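Local structure of ribokinase (Staphylococcus aureus, 3RY7) at residues K4-G9 / D135-Q140; D56-T61 / H80-Y85; G159-L164 / L264-D269. The protein catalyses the magnesium- and ATP-dependent phosphorylation of ribose at O-5, yielding D-ribose 5-phosphate for nucleotide, histidine and tryptophan synthesis or the pentose phosphate pathway. All coordinates share one frame; numbering follows the deposited sequence.

Contact 1 of 3, residues K4-G9 / D135-Q140; sequences KVVILG and DFVVAQ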
# COMPACT_ATOMS: atom_id res chain seq x y z
N LYS A 4 -8.31 -28.79 0.80
CA LYS A 4 -8.34 -28.73 -0.66
C LYS A 4 -9.55 -27.90 -1.07
O LYS A 4 -10.69 -28.24 -0.75
CB LYS A 4 -8.42 -30.13 -1.28
CG LYS A 4 -7.08 -30.85 -1.35
CD LYS A 4 -7.25 -32.32 -1.73
CE LYS A 4 -7.80 -33.14 -0.57
NZ LYS A 4 -7.97 -34.58 -0.92
N VAL A 5 -9.28 -26.80 -1.76
CA VAL A 5 -10.33 -25.85 -2.09
C VAL A 5 -10.38 -25.63 -3.60
O VAL A 5 -9.36 -25.37 -4.23
CB VAL A 5 -10.11 -24.50 -1.33
CG1 VAL A 5 -11.14 -23.48 -1.72
CG2 VAL A 5 -10.11 -24.73 0.19
N VAL A 6 -11.56 -25.79 -4.18
CA VAL A 6 -11.79 -25.40 -5.57
C VAL A 6 -12.64 -24.16 -5.54
O VAL A 6 -13.68 -24.14 -4.88
CB VAL A 6 -12.55 -26.49 -6.38
CG1 VAL A 6 -12.99 -25.93 -7.73
CG2 VAL A 6 -11.68 -27.72 -6.57
N ILE A 7 -12.19 -23.12 -6.23
CA ILE A 7 -13.01 -21.93 -6.43
C ILE A 7 -13.59 -21.97 -7.84
O ILE A 7 -12.89 -22.22 -8.81
CB ILE A 7 -12.19 -20.63 -6.22
CG1 ILE A 7 -11.46 -20.65 -4.87
CG2 ILE A 7 -13.07 -19.41 -6.31
CD1 ILE A 7 -12.40 -20.65 -3.64
N LEU A 8 -14.87 -21.72 -7.93
CA LEU A 8 -15.51 -21.54 -9.18
C LEU A 8 -15.98 -20.12 -9.27
O LEU A 8 -16.79 -19.72 -8.51
CB LEU A 8 -16.68 -22.47 -9.32
CG LEU A 8 -17.40 -22.40 -10.65
CD1 LEU A 8 -16.63 -23.01 -11.73
CD2 LEU A 8 -18.75 -22.95 -10.55
N GLY A 9 -15.43 -19.37 -10.20
CA GLY A 9 -15.85 -17.98 -10.29
C GLY A 9 -15.15 -17.11 -11.30
O GLY A 9 -14.50 -17.59 -12.24
N ASP A 135 -12.18 -30.67 -0.59
CA ASP A 135 -12.93 -30.56 0.66
C ASP A 135 -14.07 -29.53 0.55
O ASP A 135 -15.16 -29.73 1.10
CB ASP A 135 -11.99 -30.16 1.80
CG ASP A 135 -10.92 -31.22 2.04
OD1 ASP A 135 -11.30 -32.41 2.15
OD2 ASP A 135 -9.71 -30.86 2.11
N PHE A 136 -13.79 -28.43 -0.15
CA PHE A 136 -14.79 -27.39 -0.38
C PHE A 136 -14.74 -26.90 -1.81
O PHE A 136 -13.67 -26.82 -2.41
CB PHE A 136 -14.56 -26.17 0.53
CG PHE A 136 -14.58 -26.48 2.01
CD1 PHE A 136 -15.73 -26.29 2.76
CD2 PHE A 136 -13.43 -26.95 2.65
CE1 PHE A 136 -15.74 -26.57 4.11
CE2 PHE A 136 -13.45 -27.23 4.01
CZ PHE A 136 -14.60 -27.04 4.74
N VAL A 137 -15.90 -26.56 -2.34
CA VAL A 137 -15.96 -25.78 -3.56
C VAL A 137 -16.71 -24.48 -3.25
O VAL A 137 -17.76 -24.50 -2.61
CB VAL A 137 -16.61 -26.58 -4.72
CG1 VAL A 137 -17.82 -27.33 -4.23
CG2 VAL A 137 -17.00 -25.66 -5.86
N VAL A 138 -16.14 -23.35 -3.69
CA VAL A 138 -16.72 -22.04 -3.40
C VAL A 138 -17.07 -21.33 -4.69
O VAL A 138 -16.24 -21.23 -5.59
CB VAL A 138 -15.71 -21.14 -2.64
CG1 VAL A 138 -16.37 -19.84 -2.17
CG2 VAL A 138 -15.10 -21.89 -1.47
N ALA A 139 -18.29 -20.81 -4.78
CA ALA A 139 -18.72 -20.07 -5.96
C ALA A 139 -19.25 -18.70 -5.57
O ALA A 139 -19.65 -18.50 -4.43
CB ALA A 139 -19.79 -20.85 -6.71
N GLN A 140 -19.28 -17.79 -6.53
CA GLN A 140 -19.96 -16.52 -6.42
C GLN A 140 -20.83 -16.30 -7.63
O GLN A 140 -20.80 -17.07 -8.55
CB GLN A 140 -18.98 -15.36 -6.28
CG GLN A 140 -17.78 -15.65 -5.50
CD GLN A 140 -16.79 -16.43 -6.26
OE1 GLN A 140 -16.68 -16.30 -7.43
NE2 GLN A 140 -16.10 -17.27 -5.58
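Ile7 sets CG1 anti to its own carbonyl carbon (chi1 -52°) and turns at chi2 (-65°), folding CD1 back onto Val138. The two side chains lie side by side and point the same way, with Ile7 CD1 3.5 Å from Val138 CB, tighter than ordinary van der Waals contact. At the N-terminal end of the pair, Asp135 OD2 accepts from Lys4 N at 2.8 Å. That bond is practically straight (179°) and arrives on the anti side of the oxygen. Asp135 suits this place because its carboxylate takes up the N-H of Lys4 before regular pairing begins. Lys4 O is gripped twice, by Asp135 N at 2.9 Å and Phe136 N at 3.2 Å. From there the strands run parallel: Val6 N gives to Phe136 O, Val138 N to Val6 O (2.8 Å), and Leu8 N to Val138 O. Beta-branched residues fit these buried, extended positions. Gln140, bent at chi2, swings its amide across to Gly9, whose lack of a side chain permits OE1 to sit 3.4 Å from Gly9 CA; Gln140 NE2 is hydrogen-bonded to Gln46 OE1. Strands 4-8 and 136-140 are neighbours in the interior of the large sheet, in the Rossmann-like alpha/beta fold of PfkB-family kinases. Strand 56-64 pairs with the other edge of strand 4-8. Helix 42-52 covers the face bearing Ile7 and Val138, while helix 145-157 covers the face of Leu8, Val137 and Ala139.

Contact 2 of 3, residues D56-T61 / H80-Y85; sequences DTTFIT and HIDTSY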
# COMPACT_ATOMS: atom_id res chain seq x y z
N ASP A 56 -4.83 -25.87 -0.49
CA ASP A 56 -4.56 -26.50 -1.78
C ASP A 56 -5.60 -25.97 -2.76
O ASP A 56 -6.74 -26.46 -2.78
CB ASP A 56 -4.75 -28.01 -1.64
CG ASP A 56 -3.49 -28.79 -1.91
OD1 ASP A 56 -3.45 -29.49 -2.94
OD2 ASP A 56 -2.56 -28.73 -1.06
N THR A 57 -5.23 -24.98 -3.58
CA THR A 57 -6.22 -24.28 -4.39
C THR A 57 -6.21 -24.57 -5.89
O THR A 57 -5.16 -24.61 -6.53
CB THR A 57 -6.11 -22.77 -4.21
OG1 THR A 57 -5.96 -22.46 -2.83
CG2 THR A 57 -7.35 -22.06 -4.80
N THR A 58 -7.41 -24.76 -6.44
CA THR A 58 -7.64 -24.90 -7.86
C THR A 58 -8.72 -23.90 -8.23
O THR A 58 -9.70 -23.74 -7.49
CB THR A 58 -8.11 -26.32 -8.20
OG1 THR A 58 -7.12 -27.25 -7.76
CG2 THR A 58 -8.33 -26.48 -9.69
N PHE A 59 -8.54 -23.19 -9.34
CA PHE A 59 -9.47 -22.12 -9.73
C PHE A 59 -10.04 -22.43 -11.11
O PHE A 59 -9.30 -22.55 -12.08
CB PHE A 59 -8.75 -20.77 -9.74
CG PHE A 59 -9.65 -19.59 -10.01
CD1 PHE A 59 -11.00 -19.62 -9.68
CD2 PHE A 59 -9.14 -18.43 -10.58
CE1 PHE A 59 -11.82 -18.52 -9.91
CE2 PHE A 59 -9.96 -17.33 -10.82
CZ PHE A 59 -11.29 -17.37 -10.48
N ILE A 60 -11.36 -22.58 -11.17
CA ILE A 60 -12.06 -22.79 -12.41
C ILE A 60 -12.64 -21.45 -12.81
O ILE A 60 -13.52 -20.91 -12.14
CB ILE A 60 -13.21 -23.80 -12.26
CG1 ILE A 60 -12.70 -25.16 -11.77
CG2 ILE A 60 -13.91 -23.99 -13.57
CD1 ILE A 60 -13.83 -26.14 -11.41
N THR A 61 -12.12 -20.88 -13.89
CA THR A 61 -12.55 -19.56 -14.28
C THR A 61 -12.48 -19.51 -15.80
O THR A 61 -11.79 -20.32 -16.41
CB THR A 61 -11.67 -18.48 -13.61
OG1 THR A 61 -12.26 -17.19 -13.78
CG2 THR A 61 -10.27 -18.50 -14.18
N HIS A 80 0.69 -20.37 -6.49
CA HIS A 80 0.59 -21.83 -6.56
C HIS A 80 -0.84 -22.34 -6.71
O HIS A 80 -1.19 -23.46 -6.28
CB HIS A 80 1.33 -22.50 -5.40
CG HIS A 80 2.81 -22.30 -5.45
ND1 HIS A 80 3.48 -21.40 -4.65
CD2 HIS A 80 3.76 -22.87 -6.24
CE1 HIS A 80 4.77 -21.42 -4.93
NE2 HIS A 80 4.97 -22.31 -5.90
N ILE A 81 -1.68 -21.54 -7.35
CA ILE A 81 -3.01 -21.97 -7.70
C ILE A 81 -2.92 -22.87 -8.93
O ILE A 81 -2.28 -22.51 -9.91
CB ILE A 81 -3.90 -20.79 -8.02
CG1 ILE A 81 -4.09 -19.93 -6.76
CG2 ILE A 81 -5.23 -21.27 -8.59
CD1 ILE A 81 -4.56 -18.50 -7.03
N ASP A 82 -3.54 -24.04 -8.86
CA ASP A 82 -3.53 -24.95 -10.00
C ASP A 82 -4.41 -24.35 -11.09
O ASP A 82 -5.60 -24.12 -10.88
CB ASP A 82 -3.99 -26.36 -9.60
CG ASP A 82 -4.08 -27.33 -10.78
OD1 ASP A 82 -4.45 -28.50 -10.58
OD2 ASP A 82 -3.77 -26.93 -11.92
N THR A 83 -3.81 -24.06 -12.24
CA THR A 83 -4.51 -23.37 -13.32
C THR A 83 -4.92 -24.28 -14.47
O THR A 83 -5.38 -23.81 -15.51
CB THR A 83 -3.66 -22.22 -13.86
OG1 THR A 83 -2.32 -22.69 -14.07
CG2 THR A 83 -3.62 -21.06 -12.85
N SER A 84 -4.80 -25.60 -14.25
CA SER A 84 -5.13 -26.62 -15.25
C SER A 84 -6.52 -26.52 -15.85
O SER A 84 -6.77 -27.01 -16.95
CB SER A 84 -5.01 -28.02 -14.64
OG SER A 84 -3.71 -28.25 -14.18
N TYR A 85 -7.44 -25.91 -15.11
CA TYR A 85 -8.83 -25.94 -15.52
C TYR A 85 -9.36 -24.58 -15.97
O TYR A 85 -10.54 -24.44 -16.25
CB TYR A 85 -9.68 -26.56 -14.40
CG TYR A 85 -9.23 -27.98 -14.06
CD1 TYR A 85 -9.68 -29.07 -14.81
CD2 TYR A 85 -8.32 -28.22 -13.04
CE1 TYR A 85 -9.26 -30.37 -14.52
CE2 TYR A 85 -7.89 -29.51 -12.74
CZ TYR A 85 -8.36 -30.58 -13.49
OH TYR A 85 -7.95 -31.86 -13.20
O HOH W 1 -2.65 -23.76 -3.77
O HOH W 2 -6.64 -29.64 -9.01
O HOH W 3 -7.48 -24.49 -12.76
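Between Thr58 and Asp82 the backbones form a single isolated bridge, and water continues the joint at both ends of it. Asp82 N donates to Thr57 O at 2.9 Å, a nearly straight bond (171°), whereas the return bond from Phe59 N to Asp82 O is weak at 3.4 Å. One water links Thr57 N to His80 O. Another donates to both Phe59 O and Asp82 O and accepts from Tyr85 N. A third joins Thr58 OG1 to Asp82 OD1. Asp82 sets CG anti to its backbone N (chi1 176°), and its side chain lies alongside that of Thr58, both pointing the same way. Its OD2 accepts from Ser84 N at 2.9 Å, which makes an Asx turn, and from Ser84 OG on its syn lone pair. Ile81 CG2 packs 3.7 Å from Phe59 CB, and the Phe59 side chain also touches Ala44 and Ala47 of helix 42-52. Tyr85 CB lies 4.2 Å from Ile60 CG1 and CD2 3.8 Å from Thr58 CG2; its long aromatic side chain also spans to Ala130 of helix 128-132. The segment is the loop leading from helix to second strand in the beta-alpha-beta crossover 56-64, 70-78, 87-89 of this Rossmann-like PfkB-family kinase.

Contact 3 of 3, residues G159-L164 / L264-D269; sequences GVTTVL and LNKSQD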
# COMPACT_ATOMS: atom_id res chain seq x y z
N GLY A 159 -19.90 -36.00 -1.64
CA GLY A 159 -19.61 -35.63 -0.26
C GLY A 159 -18.74 -34.38 -0.07
O GLY A 159 -18.20 -34.14 1.01
N VAL A 160 -18.62 -33.57 -1.11
CA VAL A 160 -17.82 -32.35 -1.04
C VAL A 160 -18.69 -31.17 -0.58
O VAL A 160 -19.78 -30.94 -1.13
CB VAL A 160 -17.14 -32.04 -2.39
CG1 VAL A 160 -16.38 -30.71 -2.34
CG2 VAL A 160 -16.21 -33.20 -2.77
N THR A 161 -18.23 -30.44 0.44
CA THR A 161 -18.98 -29.31 1.00
C THR A 161 -19.12 -28.12 0.04
O THR A 161 -18.12 -27.63 -0.50
CB THR A 161 -18.32 -28.81 2.30
OG1 THR A 161 -18.20 -29.91 3.20
CG2 THR A 161 -19.15 -27.70 2.95
N THR A 162 -20.34 -27.66 -0.20
CA THR A 162 -20.54 -26.53 -1.09
C THR A 162 -20.72 -25.21 -0.34
O THR A 162 -21.44 -25.14 0.65
CB THR A 162 -21.74 -26.73 -2.01
OG1 THR A 162 -22.93 -26.87 -1.22
CG2 THR A 162 -21.54 -27.96 -2.88
N VAL A 163 -20.08 -24.16 -0.83
CA VAL A 163 -20.24 -22.84 -0.24
C VAL A 163 -20.50 -21.75 -1.27
O VAL A 163 -19.72 -21.55 -2.21
CB VAL A 163 -19.11 -22.50 0.79
CG1 VAL A 163 -17.99 -23.54 0.77
CG2 VAL A 163 -18.60 -21.10 0.61
N LEU A 164 -21.63 -21.08 -1.12
CA LEU A 164 -22.02 -20.03 -2.05
C LEU A 164 -21.97 -18.66 -1.39
O LEU A 164 -22.61 -18.43 -0.36
CB LEU A 164 -23.43 -20.26 -2.60
CG LEU A 164 -23.95 -19.13 -3.51
CD1 LEU A 164 -23.16 -19.08 -4.79
CD2 LEU A 164 -25.43 -19.27 -3.80
N LEU A 264 -11.72 -23.59 7.90
CA LEU A 264 -12.85 -24.44 8.30
C LEU A 264 -12.49 -25.91 8.27
O LEU A 264 -11.99 -26.42 7.27
CB LEU A 264 -14.03 -24.23 7.35
CG LEU A 264 -15.39 -23.94 7.97
CD1 LEU A 264 -16.49 -24.34 7.00
CD2 LEU A 264 -15.59 -24.61 9.32
N ASN A 265 -12.75 -26.60 9.38
CA ASN A 265 -12.61 -28.06 9.39
C ASN A 265 -13.77 -28.67 8.62
O ASN A 265 -14.84 -28.07 8.53
CB ASN A 265 -12.60 -28.60 10.83
CG ASN A 265 -11.32 -28.26 11.56
OD1 ASN A 265 -10.30 -27.94 10.94
ND2 ASN A 265 -11.36 -28.33 12.89
N LYS A 266 -13.56 -29.84 8.04
CA LYS A 266 -14.63 -30.49 7.29
C LYS A 266 -15.86 -30.69 8.16
O LYS A 266 -16.99 -30.49 7.72
CB LYS A 266 -14.16 -31.83 6.72
CG LYS A 266 -14.03 -31.89 5.20
CD LYS A 266 -15.37 -31.73 4.47
CE LYS A 266 -15.45 -32.71 3.28
NZ LYS A 266 -16.63 -32.44 2.42
N SER A 267 -15.61 -31.08 9.41
CA SER A 267 -16.65 -31.32 10.41
C SER A 267 -17.41 -30.06 10.78
O SER A 267 -18.48 -30.13 11.41
CB SER A 267 -16.01 -31.90 11.68
OG SER A 267 -14.94 -31.09 12.12
N GLN A 268 -16.85 -28.90 10.41
CA GLN A 268 -17.41 -27.60 10.77
C GLN A 268 -17.57 -27.42 12.29
O GLN A 268 -18.48 -26.73 12.75
CB GLN A 268 -18.74 -27.36 10.06
CG GLN A 268 -18.63 -27.19 8.54
CD GLN A 268 -19.96 -26.78 7.91
OE1 GLN A 268 -20.40 -27.39 6.92
NE2 GLN A 268 -20.61 -25.76 8.47
N ASP A 269 -16.67 -28.03 13.06
CA ASP A 269 -16.73 -27.94 14.52
C ASP A 269 -16.07 -26.65 15.03
O ASP A 269 -16.13 -26.34 16.22
CB ASP A 269 -16.10 -29.18 15.17
CG ASP A 269 -14.63 -29.36 14.78
OD1 ASP A 269 -14.09 -30.49 14.91
OD2 ASP A 269 -14.00 -28.38 14.34
O HOH W 4 -18.77 -29.38 5.86
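The flat peptide group of Gly159 is met by Lys266 in the plane of its carbonyl, NZ lying 2.7 Å from Gly159 O with a C=O...N angle of 146°. A second flat group, the amide of Gln268, comes to Thr161 tip to tip, OE1 standing 4.2 Å from CG2. Within the 264-269 segment, Asn265 ND2 donates from nearly in its amide plane to the syn lone pair of Asp269 OD2, 3.0 Å away. The long Lys266 chain bends at chi2 (-65°) and again at chi3, sliding past Thr161 in the opposite direction, with Lys266 CD 3.6 Å from Thr161 OG1. Its ammonium group then also donates to Thr161 OG1 at 3.1 Å, and more weakly to Asp135 O. Gly159 is the C-prime residue of the Schellman motif that ends helix 145-157; its positive phi favours glycine, and a carbonyl at a helix C-terminus would be expected to attract a cation. Helix 145-157, its Schellman end and strand 161-165 form an alpha-beta unit of the fold, and Thr161 opens the strand, pairing through its backbone with Asp135 and Val137. The threonine hydroxyl works both ways, accepting from Lys266 NZ while OG1 donates to a water at 2.8 Å. That water in turn donates to Lys266 O and to Gln268 OE1. Threonine suits the place: its beta-branched carbon fits the strand while its hydroxyl joins the water bridge. The 264-269 loop is fixed from within by a type I beta turn from Asn265 to Gln268, with Gln268 N bonded to Asn265 O. The other end of the Gln268 amide, NE2, is held by Thr218 OG1, at the start of strand 218-222.

The three contacts follow one another across the large sheet, in the strand order 56-64, 4-8, 136-140, 161-165. Contacts 1 and 2, with centres 10 Å apart, share the seam between strands 4-8 and 56-64, where Thr61 OG1 meets Gly9 O at 2.8 Å; along the chain, contact 2 is nested within the loop closed by contact 1. Contact 3 joins contact 1 at the seam between strands 136-140 and 161-165, through Val163 N and Val137 O at 2.9 Å, while contacts 2 and 3 have centres 19 Å apart. The side chains of Gln140 and Phe59 come to about 3 and 4 Å from Gly43, a substrate-binding residue, nearest atoms. Contact 3 lies away from the substrate, ATP and potassium sites.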